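Local coordinates for MccF (Escherichia coli, PDB 4IIY), which is a self-immunity protein against microcin C7 and probably acts as a serine carboxypeptidase of the S66 family, at residues K312-E317 with V330-D335. The protein carries 1 engineered substitution. Sequence-based numbering, arbitrary orientation.
Sequences KRRPYE and VLDGFD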
ATOM      1  N   LYS B 312     -17.921  12.935   7.089  1.00 13.43           N
ATOM      2  CA  LYS B 312     -17.579  14.358   7.108  1.00 15.01           C
ATOM      3  C   LYS B 312     -16.246  14.662   7.789  1.00 15.25           C
ATOM      4  O   LYS B 312     -15.916  15.822   8.024  1.00 19.42           O
ATOM      5  CB  LYS B 312     -18.714  15.192   7.714  1.00 19.23           C
ATOM      6  CG  LYS B 312     -19.982  15.150   6.871  1.00 22.59           C
ATOM      7  CD  LYS B 312     -21.059  16.080   7.402  1.00 30.92           C
ATOM      8  CE  LYS B 312     -22.313  16.002   6.543  1.00 41.73           C
ATOM      9  NZ  LYS B 312     -23.479  16.660   7.197  1.00 42.88           N
ATOM     10  N   ARG B 313     -15.467  13.626   8.080  1.00 12.12           N
ATOM     11  CA  ARG B 313     -14.160  13.812   8.699  1.00 12.82           C
ATOM     12  C   ARG B 313     -13.104  14.139   7.660  1.00 12.51           C
ATOM     13  O   ARG B 313     -13.159  13.644   6.530  1.00 16.37           O
ATOM     14  CB  ARG B 313     -13.754  12.549   9.450  1.00 12.88           C
ATOM     15  CG  ARG B 313     -14.667  12.238  10.612  1.00 13.69           C
ATOM     16  CD  ARG B 313     -14.410  10.871  11.216  1.00 13.80           C
ATOM     17  NE  ARG B 313     -15.524  10.527  12.092  1.00 14.75           N
ATOM     18  CZ  ARG B 313     -15.845   9.296  12.474  1.00 13.10           C
ATOM     19  NH1 ARG B 313     -15.111   8.259  12.084  1.00 12.68           N
ATOM     20  NH2 ARG B 313     -16.895   9.109  13.261  1.00 14.79           N
ATOM     21  N   ARG B 314     -12.146  14.978   8.034  1.00 12.91           N
ATOM     22  CA  ARG B 314     -11.012  15.251   7.159  1.00 12.83           C
ATOM     23  C   ARG B 314      -9.783  14.492   7.631  1.00 10.42           C
ATOM     24  O   ARG B 314      -9.738  14.001   8.763  1.00 10.01           O
ATOM     25  CB  ARG B 314     -10.724  16.749   7.072  1.00 16.74           C
ATOM     26  CG  ARG B 314     -10.389  17.419   8.380  1.00 24.24           C
ATOM     27  CD  ARG B 314     -10.273  18.933   8.193  1.00 31.59           C
ATOM     28  NE  ARG B 314     -10.072  19.708   9.422  1.00 35.48           N
ATOM     29  CZ  ARG B 314     -10.006  19.215  10.658  1.00 30.15           C
ATOM     30  NH1 ARG B 314     -10.119  17.915  10.883  1.00 26.69           N
ATOM     31  NH2 ARG B 314      -9.822  20.037  11.684  1.00 29.36           N
ATOM     32  N   PRO B 315      -8.768  14.396   6.769  1.00 10.42           N
ATOM     33  CA  PRO B 315      -7.591  13.609   7.148  1.00 10.45           C
ATOM     34  C   PRO B 315      -6.944  14.037   8.474  1.00 10.00           C
ATOM     35  O   PRO B 315      -6.462  13.181   9.217  1.00 10.06           O
ATOM     36  CB  PRO B 315      -6.650  13.816   5.960  1.00 10.66           C
ATOM     37  CG  PRO B 315      -7.593  13.976   4.803  1.00 13.66           C
ATOM     38  CD  PRO B 315      -8.722  14.804   5.353  1.00 11.50           C
ATOM     39  N   TYR B 316      -6.928  15.331   8.785  1.00  9.97           N
ATOM     40  CA  TYR B 316      -6.300  15.762  10.030  1.00  9.23           C
ATOM     41  C   TYR B 316      -6.985  15.162  11.256  1.00  9.36           C
ATOM     42  O   TYR B 316      -6.330  14.843  12.243  1.00 10.08           O
ATOM     43  CB  TYR B 316      -6.297  17.288  10.123  1.00 10.87           C
ATOM     44  CG  TYR B 316      -5.725  17.813  11.421  1.00 11.25           C
ATOM     45  CD1 TYR B 316      -4.375  17.694  11.705  1.00 13.91           C
ATOM     46  CD2 TYR B 316      -6.539  18.429  12.358  1.00 13.29           C
ATOM     47  CE1 TYR B 316      -3.845  18.173  12.898  1.00 11.52           C
ATOM     48  CE2 TYR B 316      -6.018  18.917  13.550  1.00 12.98           C
ATOM     49  CZ  TYR B 316      -4.676  18.780  13.813  1.00 13.60           C
ATOM     50  OH  TYR B 316      -4.165  19.266  15.000  1.00 16.28           O
ATOM     51  N   GLU B 317      -8.302  15.001  11.190  1.00  9.86           N
ATOM     52  CA  GLU B 317      -9.019  14.391  12.302  1.00  9.76           C
ATOM     53  C   GLU B 317      -8.616  12.923  12.497  1.00  9.91           C
ATOM     54  O   GLU B 317      -8.488  12.449  13.631  1.00 10.59           O
ATOM     55  CB  GLU B 317     -10.533  14.529  12.115  1.00 12.53           C
ATOM     56  CG  GLU B 317     -11.344  13.948  13.264  1.00 18.72           C
ATOM     57  CD  GLU B 317     -12.834  14.209  13.132  1.00 20.90           C
ATOM     58  OE1 GLU B 317     -13.229  15.045  12.288  1.00 21.92           O
ATOM     59  OE2 GLU B 317     -13.613  13.569  13.877  1.00 22.85           O
ATOM     60  N   VAL B 330       1.109  20.554  12.968  1.00  9.02           N
ATOM     61  CA  VAL B 330       0.765  20.105  11.626  1.00  8.82           C
ATOM     62  C   VAL B 330       0.373  21.279  10.735  1.00  9.47           C
ATOM     63  O   VAL B 330      -0.477  22.094  11.113  1.00  9.50           O
ATOM     64  CB  VAL B 330      -0.415  19.110  11.658  1.00 10.06           C
ATOM     65  CG1 VAL B 330      -0.824  18.739  10.243  1.00  9.85           C
ATOM     66  CG2 VAL B 330      -0.053  17.866  12.451  1.00 11.08           C
ATOM     67  N   LEU B 331       0.990  21.360   9.557  1.00  8.39           N
ATOM     68  CA  LEU B 331       0.548  22.265   8.507  1.00  7.95           C
ATOM     69  C   LEU B 331      -0.397  21.434   7.653  1.00  7.71           C
ATOM     70  O   LEU B 331       0.047  20.525   6.939  1.00  9.14           O
ATOM     71  CB  LEU B 331       1.738  22.773   7.697  1.00 10.00           C
ATOM     72  CG  LEU B 331       1.494  23.882   6.672  1.00 13.85           C
ATOM     73  CD1 LEU B 331       2.787  24.277   5.978  1.00 13.71           C
ATOM     74  CD2 LEU B 331       0.463  23.482   5.647  1.00 18.84           C
ATOM     75  N   ASP B 332      -1.694  21.704   7.771  1.00  7.09           N
ATOM     76  CA  ASP B 332      -2.696  20.928   7.055  1.00  8.62           C
ATOM     77  C   ASP B 332      -3.155  21.651   5.801  1.00  8.05           C
ATOM     78  O   ASP B 332      -3.857  22.654   5.883  1.00 10.68           O
ATOM     79  CB  ASP B 332      -3.899  20.667   7.956  1.00  9.95           C
ATOM     80  CG  ASP B 332      -4.942  19.782   7.297  1.00 12.16           C
ATOM     81  OD1 ASP B 332      -4.620  19.129   6.288  1.00 13.87           O
ATOM     82  OD2 ASP B 332      -6.082  19.737   7.799  1.00 16.27           O
ATOM     83  N   GLY B 333      -2.772  21.140   4.634  1.00  8.70           N
ATOM     84  CA  GLY B 333      -3.246  21.684   3.376  1.00  8.68           C
ATOM     85  C   GLY B 333      -2.216  22.449   2.566  1.00  8.59           C
ATOM     86  O   GLY B 333      -2.555  23.393   1.858  1.00  8.86           O
ATOM     87  N   PHE B 334      -0.953  22.051   2.642  1.00  8.51           N
ATOM     88  CA  PHE B 334       0.074  22.642   1.789  1.00  8.74           C
ATOM     89  C   PHE B 334      -0.218  22.314   0.319  1.00  6.92           C
ATOM     90  O   PHE B 334      -0.631  21.194  -0.009  1.00  7.91           O
ATOM     91  CB  PHE B 334       1.462  22.134   2.219  1.00  7.98           C
ATOM     92  CG  PHE B 334       2.632  22.829   1.556  1.00  8.20           C
ATOM     93  CD1 PHE B 334       2.758  24.211   1.563  1.00  8.69           C
ATOM     94  CD2 PHE B 334       3.646  22.081   0.981  1.00  8.31           C
ATOM     95  CE1 PHE B 334       3.853  24.826   0.972  1.00  9.47           C
ATOM     96  CE2 PHE B 334       4.746  22.688   0.402  1.00  9.81           C
ATOM     97  CZ  PHE B 334       4.848  24.068   0.394  1.00 10.20           C
ATOM     98  N   ASP B 335      -0.007  23.295  -0.555  1.00  7.26           N
ATOM     99  CA  ASP B 335      -0.315  23.159  -1.975  1.00  6.23           C
ATOM    100  C   ASP B 335       0.835  22.515  -2.739  1.00  7.67           C
ATOM    101  O   ASP B 335       1.391  23.092  -3.676  1.00  8.13           O
ATOM    102  CB  ASP B 335      -0.670  24.519  -2.575  1.00  8.41           C
ATOM    103  CG  ASP B 335      -1.930  25.096  -1.971  1.00  7.90           C
ATOM    104  OD1 ASP B 335      -3.030  24.599  -2.307  1.00  8.38           O
ATOM    105  OD2 ASP B 335      -1.822  26.024  -1.132  1.00  9.06           O
TER
HETATM  106  O   HOH W   1      -7.303  17.461   6.877  1.00 13.83           O
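In the beta-alpha-beta unit of strand 297-301, helix 315-323 and strand 330-334, the first turn of the helix packs on the second parallel strand through Tyr-316, which meets Val-330 and Asp-332. The ring of Tyr-316 brings CE1 to 3.8 Å from Val-330 CB, with Val-330 CG2 lying in the ring plane at its edge and CG1 near CD1. With CG anti to the backbone N (chi1 177°), the tyrosine ring runs along the strand toward Val-330, while Tyr-316 CB stays 3.4 Å from Asp-332 OD2. Ring and carboxylate planes are 29° apart. One water ties helix start to strand: it accepts from Tyr-316 N at 2.9 Å and donates to Asp-332 OD2 at 2.7 Å, giving a first-turn N-H a partner. Arg-314, the N-cap residue, turns one guanidinium face to Tyr-316 CB, which lies offset toward the rim of the group, and places NH1 at the ring edge. Arg-314 NE is 4.3 Å from Asp-332 OD2, but the carboxylate oxygen sits off the plane of the guanidinium and no N-H aims at it, leaving probably just a loose attraction of charges. Strand 330-334 runs parallel to strand 297-301 and antiparallel to strand 230-232, whose Tyr-232 stacks on the Tyr-316 ring. Replacing Tyr-316 by an alanine is likely to leave Val-330 without its aromatic neighbour and Tyr-232 without its stacking partner.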